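Local structure of PilX (Neisseria meningitidis, 2OPE) at residues A[17-22]-A[44-49]; A[62-67]-A[75-80]. The protein is a minor type IV pilin that modulates the virulence properties of meningococcal type IV pili, probably through bacterial aggregation and adhesion. All blocks are in the same frame, centred on the assembly; numbering follows the deposited sequence.

Contact 1 (A[17-22]-A[44-49]); sequences VGINNI and RFVSGY
Ile19 and Val46 mark the nearest approach of the two backbones, their CA atoms 7.1 Å apart. Helical segments 17-22 and 44-48 run nearly antiparallel there, at 158°, with axes 10.9 Å apart. No hydrogen bond crosses the contact; bulky side chains fill the gap between the helices.

Ile19 is the central residue, and its two branches divide the work. CG1 stands anti to the carbonyl carbon (chi1 -61°) and lies over one face of the Tyr49 ring, above the CD2-CE2 side. The CH-pi geometry bears this out: Ile19 CG1 is 3.7 Å from the Tyr49 ring centroid and 30° off the ring normal. The other branch, CG2, turns to the helix opposite, where it meets Val46 CG2 at 4.1 Å and Phe45 CE1 at 4.2 Å.

Helix 5-28 is the long N-terminal helix of the pilin fold, and helix 35-48 belongs to the region that links it to the antiparallel sheet. The contact packs the end of helix 35-48 against helix 5-28. Asn20, on a different side of the long helix, bonds to Tyr74 and Asn93 of the sheet region, while Val46 also touches Val61 of strand 59-65.

The CB bond of Phe45 points toward segment 17-22, and the ring makes its contacts through CE1 and CZ. Phe45 CZ meets Ile22 CG2 at 3.6 Å, the two side chains crossing at about a right angle. The carbonyl oxygen of Ile19 lies at the ring edge, near its plane, 4.0 Å from Phe45 CE1. Phe45 also touches Ser23 and Ile27 of helix 5-28.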
loop_
_atom_site.group_PDB
_atom_site.type_symbol
_atom_site.label_atom_id
_atom_site.label_comp_id
_atom_site.label_asym_id
_atom_site.label_seq_id
_atom_site.Cartn_x
_atom_site.Cartn_y
_atom_site.Cartn_z
ATOM N N VAL A 17 -4.396 1.044 5.588
ATOM C CA VAL A 17 -5.625 0.310 5.929
ATOM C C VAL A 17 -6.864 1.120 5.571
ATOM O O VAL A 17 -7.771 0.610 4.968
ATOM C CB VAL A 17 -5.733 -0.044 7.399
ATOM C CG1 VAL A 17 -7.094 -0.677 7.652
ATOM C CG2 VAL A 17 -4.657 -0.998 7.778
ATOM N N GLY A 18 -6.872 2.393 5.951
ATOM C CA GLY A 18 -7.931 3.348 5.568
ATOM C C GLY A 18 -8.166 3.429 4.067
ATOM O O GLY A 18 -9.281 3.357 3.621
ATOM N N ILE A 19 -7.094 3.598 3.301
ATOM C CA ILE A 19 -7.137 3.562 1.833
ATOM C C ILE A 19 -7.657 2.225 1.272
ATOM O O ILE A 19 -8.517 2.208 0.390
ATOM C CB ILE A 19 -5.721 3.937 1.256
ATOM C CG1 ILE A 19 -5.339 5.363 1.702
ATOM C CG2 ILE A 19 -5.655 3.804 -0.266
ATOM C CD1 ILE A 19 -3.857 5.701 1.491
ATOM N N ASN A 20 -7.153 1.116 1.797
ATOM C CA ASN A 20 -7.643 -0.227 1.451
ATOM C C ASN A 20 -9.175 -0.363 1.696
ATOM O O ASN A 20 -9.924 -0.903 0.859
ATOM C CB ASN A 20 -6.898 -1.291 2.293
ATOM C CG ASN A 20 -6.599 -2.572 1.524
ATOM O OD1 ASN A 20 -6.835 -2.662 0.323
ATOM N ND2 ASN A 20 -6.037 -3.566 2.216
ATOM N N ASN A 21 -9.646 0.114 2.841
ATOM C CA ASN A 21 -11.046 -0.092 3.177
ATOM C C ASN A 21 -11.982 0.708 2.259
ATOM O O ASN A 21 -13.046 0.226 1.877
ATOM C CB ASN A 21 -11.308 0.217 4.657
ATOM C CG ASN A 21 -10.808 -0.862 5.548
ATOM O OD1 ASN A 21 -10.620 -1.983 5.099
ATOM N ND2 ASN A 21 -10.621 -0.561 6.833
ATOM N N ILE A 22 -11.582 1.923 1.908
ATOM C CA ILE A 22 -12.361 2.697 0.978
ATOM C C ILE A 22 -12.305 2.118 -0.441
ATOM O O ILE A 22 -13.283 2.200 -1.166
ATOM C CB ILE A 22 -11.836 4.114 0.920
ATOM C CG1 ILE A 22 -12.019 4.814 2.283
ATOM C CG2 ILE A 22 -12.514 4.916 -0.233
ATOM C CD1 ILE A 22 -11.555 6.255 2.220
ATOM N N ARG A 44 -6.273 5.988 -9.862
ATOM C CA ARG A 44 -6.538 7.414 -9.622
ATOM C C ARG A 44 -6.795 7.688 -8.163
ATOM O O ARG A 44 -6.315 8.667 -7.625
ATOM C CB ARG A 44 -7.759 7.877 -10.412
ATOM C CG ARG A 44 -7.409 8.694 -11.599
ATOM C CD ARG A 44 -8.630 9.019 -12.403
ATOM N NE ARG A 44 -9.212 7.794 -12.929
ATOM C CZ ARG A 44 -9.044 7.391 -14.180
ATOM N NH1 ARG A 44 -9.617 6.259 -14.597
ATOM N NH2 ARG A 44 -8.319 8.141 -15.021
ATOM N N PHE A 45 -7.600 6.844 -7.529
ATOM C CA PHE A 45 -7.994 7.101 -6.164
ATOM C C PHE A 45 -6.771 7.045 -5.260
ATOM O O PHE A 45 -6.481 7.979 -4.534
ATOM C CB PHE A 45 -9.045 6.114 -5.638
ATOM C CG PHE A 45 -9.280 6.279 -4.162
ATOM C CD1 PHE A 45 -8.975 5.248 -3.254
ATOM C CD2 PHE A 45 -9.655 7.507 -3.666
ATOM C CE1 PHE A 45 -9.151 5.437 -1.888
ATOM C CE2 PHE A 45 -9.826 7.701 -2.302
ATOM C CZ PHE A 45 -9.571 6.667 -1.412
ATOM N N VAL A 46 -6.064 5.930 -5.318
ATOM C CA VAL A 46 -4.860 5.724 -4.499
ATOM C C VAL A 46 -3.791 6.770 -4.711
ATOM O O VAL A 46 -3.217 7.294 -3.749
ATOM C CB VAL A 46 -4.236 4.345 -4.772
ATOM C CG1 VAL A 46 -2.833 4.230 -4.081
ATOM C CG2 VAL A 46 -5.243 3.206 -4.330
ATOM N N SER A 47 -3.518 7.084 -5.972
ATOM C CA SER A 47 -2.427 8.000 -6.253
ATOM C C SER A 47 -2.822 9.421 -5.925
ATOM O O SER A 47 -1.982 10.260 -5.698
ATOM C CB SER A 47 -1.945 7.890 -7.713
ATOM O OG SER A 47 -2.881 8.462 -8.608
ATOM N N GLY A 48 -4.112 9.701 -5.893
ATOM C CA GLY A 48 -4.518 11.067 -5.570
ATOM C C GLY A 48 -4.956 11.262 -4.116
ATOM O O GLY A 48 -5.410 12.318 -3.758
ATOM N N TYR A 49 -4.846 10.236 -3.288
ATOM C CA TYR A 49 -5.412 10.297 -1.947
ATOM C C TYR A 49 -4.455 11.124 -1.099
ATOM O O TYR A 49 -3.245 10.993 -1.254
ATOM C CB TYR A 49 -5.570 8.887 -1.357
ATOM C CG TYR A 49 -5.963 8.883 0.114
ATOM C CD1 TYR A 49 -7.253 9.185 0.503
ATOM C CD2 TYR A 49 -5.023 8.608 1.111
ATOM C CE1 TYR A 49 -7.608 9.221 1.834
ATOM C CE2 TYR A 49 -5.374 8.637 2.466
ATOM C CZ TYR A 49 -6.680 8.938 2.801
ATOM O OH TYR A 49 -7.059 8.960 4.114
#

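Contact 2 (A[62-67]-A[75-80]); sequences SVHFVN and SLVGVP
His64 reaches diagonally across the strand pair to Val77, and its side chain can be traced outward atom by atom. CB lies 4.0 Å from OG of Ser75, its partner in the ladder. The first torsion sets CG anti to the carbonyl carbon and beside the backbone N (chi1 -55°). The carbonyl oxygen of Ser75 lies at the edge of the imidazole, near the ring plane. CD2 then approaches Val77 CG2 at 3.5 Å, the two side chains crossing at about a right angle. At the tip, NE2 has Val77 CB and CG2 within van der Waals range and shares a 2.6 Å hydrogen bond with Ser62 OG, two residues back on its own strand. That bond ties down the far end of the ring. Ser62 OG also binds a water, which donates a longer bond to Val77 O and so bridges the strands.

Beneath these side chains lies the ladder of a beta hairpin formed by strands 59-65 and 74-80, the first two of the antiparallel sheet. Ser62 with Val77 and His64 with Ser75 are hydrogen-bonded pairs; Val63 with Leu76, between them, is a non-hydrogen-bonded pair. The Val77 N to Ser62 O bond is 2.9 Å and nearly straight, 169° at the hydrogen. His64 N to Ser75 O is equally short but more bent, at 141°. Ser75 O also receives a CA-H...O contact from Val63 CA at 3.3 Å.

On the opposite face from His64 and Ser62, Val63 CB packs on Leu76 CD2 at 3.8 Å. Val63 also touches Glu43 of helix 35-48, whereas Val77, on the His64 side, touches Ala107 of helix 104-109.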
loop_
_atom_site.group_PDB
_atom_site.type_symbol
_atom_site.label_atom_id
_atom_site.label_comp_id
_atom_site.label_asym_id
_atom_site.label_seq_id
_atom_site.Cartn_x
_atom_site.Cartn_y
_atom_site.Cartn_z
ATOM N N SER A 62 1.189 3.475 -3.510
ATOM C CA SER A 62 0.781 3.101 -4.875
ATOM C C SER A 62 0.072 1.756 -4.818
ATOM O O SER A 62 0.254 1.043 -3.837
ATOM C CB SER A 62 1.995 3.058 -5.797
ATOM O OG SER A 62 3.020 2.262 -5.201
ATOM N N VAL A 63 -0.715 1.427 -5.856
ATOM C CA VAL A 63 -1.529 0.182 -5.947
ATOM C C VAL A 63 -1.004 -0.666 -7.142
ATOM O O VAL A 63 -0.567 -0.139 -8.186
ATOM C CB VAL A 63 -3.086 0.508 -6.084
ATOM C CG1 VAL A 63 -3.355 1.339 -7.354
ATOM C CG2 VAL A 63 -3.935 -0.698 -6.112
ATOM N N HIS A 64 -0.989 -1.978 -6.980
ATOM C CA HIS A 64 -0.303 -2.829 -7.943
ATOM C C HIS A 64 -1.143 -4.045 -8.260
ATOM O O HIS A 64 -1.924 -4.484 -7.443
ATOM C CB HIS A 64 1.095 -3.193 -7.391
ATOM C CG HIS A 64 1.915 -1.981 -7.030
ATOM N ND1 HIS A 64 2.812 -1.395 -7.905
ATOM C CD2 HIS A 64 1.906 -1.196 -5.913
ATOM C CE1 HIS A 64 3.349 -0.330 -7.327
ATOM N NE2 HIS A 64 2.821 -0.185 -6.119
ATOM N N PHE A 65 -0.994 -4.567 -9.461
ATOM C CA PHE A 65 -1.844 -5.612 -9.994
ATOM C C PHE A 65 -0.979 -6.684 -10.616
ATOM O O PHE A 65 -0.051 -6.403 -11.375
ATOM C CB PHE A 65 -2.758 -5.025 -11.086
ATOM C CG PHE A 65 -3.597 -3.886 -10.608
ATOM C CD1 PHE A 65 -4.845 -4.132 -10.018
ATOM C CD2 PHE A 65 -3.122 -2.573 -10.682
ATOM C CE1 PHE A 65 -5.604 -3.087 -9.515
ATOM C CE2 PHE A 65 -3.867 -1.533 -10.203
ATOM C CZ PHE A 65 -5.114 -1.776 -9.601
ATOM N N VAL A 66 -1.285 -7.928 -10.342
ATOM C CA VAL A 66 -0.582 -8.964 -11.053
ATOM C C VAL A 66 -1.224 -9.127 -12.415
ATOM O O VAL A 66 -0.536 -9.296 -13.423
ATOM C CB VAL A 66 -0.583 -10.276 -10.263
ATOM C CG1 VAL A 66 -0.136 -11.468 -11.159
ATOM C CG2 VAL A 66 0.364 -10.115 -9.077
ATOM N N ASN A 67 -2.547 -9.023 -12.420
ATOM C CA ASN A 67 -3.387 -9.370 -13.548
ATOM C C ASN A 67 -4.425 -8.267 -13.698
ATOM O O ASN A 67 -5.313 -8.113 -12.841
ATOM C CB ASN A 67 -4.097 -10.709 -13.258
ATOM C CG ASN A 67 -4.964 -11.194 -14.423
ATOM O OD1 ASN A 67 -5.041 -10.555 -15.465
ATOM N ND2 ASN A 67 -5.640 -12.313 -14.231
ATOM N N SER A 75 -2.388 -5.110 -4.436
ATOM C CA SER A 75 -1.723 -4.780 -3.199
ATOM C C SER A 75 -1.362 -3.290 -3.170
ATOM O O SER A 75 -1.241 -2.633 -4.210
ATOM C CB SER A 75 -0.484 -5.628 -3.056
ATOM O OG SER A 75 0.354 -5.398 -4.128
ATOM N N LEU A 76 -1.223 -2.762 -1.966
ATOM C CA LEU A 76 -0.779 -1.415 -1.778
ATOM C C LEU A 76 0.643 -1.460 -1.272
ATOM O O LEU A 76 0.969 -2.232 -0.383
ATOM C CB LEU A 76 -1.670 -0.704 -0.761
ATOM C CG LEU A 76 -3.155 -0.584 -1.069
ATOM C CD1 LEU A 76 -3.928 -0.025 0.176
ATOM C CD2 LEU A 76 -3.349 0.303 -2.277
ATOM N N VAL A 77 1.489 -0.611 -1.834
ATOM C CA VAL A 77 2.874 -0.469 -1.384
ATOM C C VAL A 77 3.077 0.943 -0.772
ATOM O O VAL A 77 2.686 1.946 -1.340
ATOM C CB VAL A 77 3.827 -0.737 -2.592
ATOM C CG1 VAL A 77 5.248 -0.461 -2.279
ATOM C CG2 VAL A 77 3.663 -2.174 -3.085
ATOM N N GLY A 78 3.634 1.030 0.429
ATOM C CA GLY A 78 3.857 2.348 1.025
ATOM C C GLY A 78 5.360 2.461 1.214
ATOM O O GLY A 78 5.955 1.647 1.912
ATOM N N VAL A 79 6.011 3.432 0.578
ATOM C CA VAL A 79 7.462 3.528 0.768
ATOM C C VAL A 79 7.886 4.962 0.952
ATOM O O VAL A 79 7.173 5.900 0.543
ATOM C CB VAL A 79 8.248 2.862 -0.398
ATOM C CG1 VAL A 79 7.876 1.381 -0.484
ATOM C CG2 VAL A 79 8.045 3.624 -1.774
ATOM N N PRO A 80 9.033 5.156 1.603
ATOM C CA PRO A 80 9.498 6.498 1.884
ATOM C C PRO A 80 9.846 7.232 0.584
ATOM O O PRO A 80 10.308 6.599 -0.353
ATOM C CB PRO A 80 10.766 6.245 2.710
ATOM C CG PRO A 80 10.616 4.847 3.229
ATOM C CD PRO A 80 9.907 4.120 2.189
HETATM O O HOH W 1 4.657 3.431 -3.465
#

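How the contacts relate
Contact 1 precedes contact 2 along the chain, and their centres lie about 11 Å apart. The first pairs helices 5-28 and 35-48; the second pairs strands 59-65 and 74-80 at one edge of the five-stranded antiparallel sheet, 59-65 being outermost within the chain. The two sites touch directly. Val46 CG2 is 3.9 Å from Val63 CB and 4.0 Å from Leu76 CD2, while Asn20 N approaches Leu76 CD1 at 3.8 Å. Both helices thus pack on the sheet face bearing Val63 and Leu76, a helical layer stacked on one face of the sheet. This agrees with the type IV pilin architecture, in which the N-terminal helix lies against an antiparallel sheet.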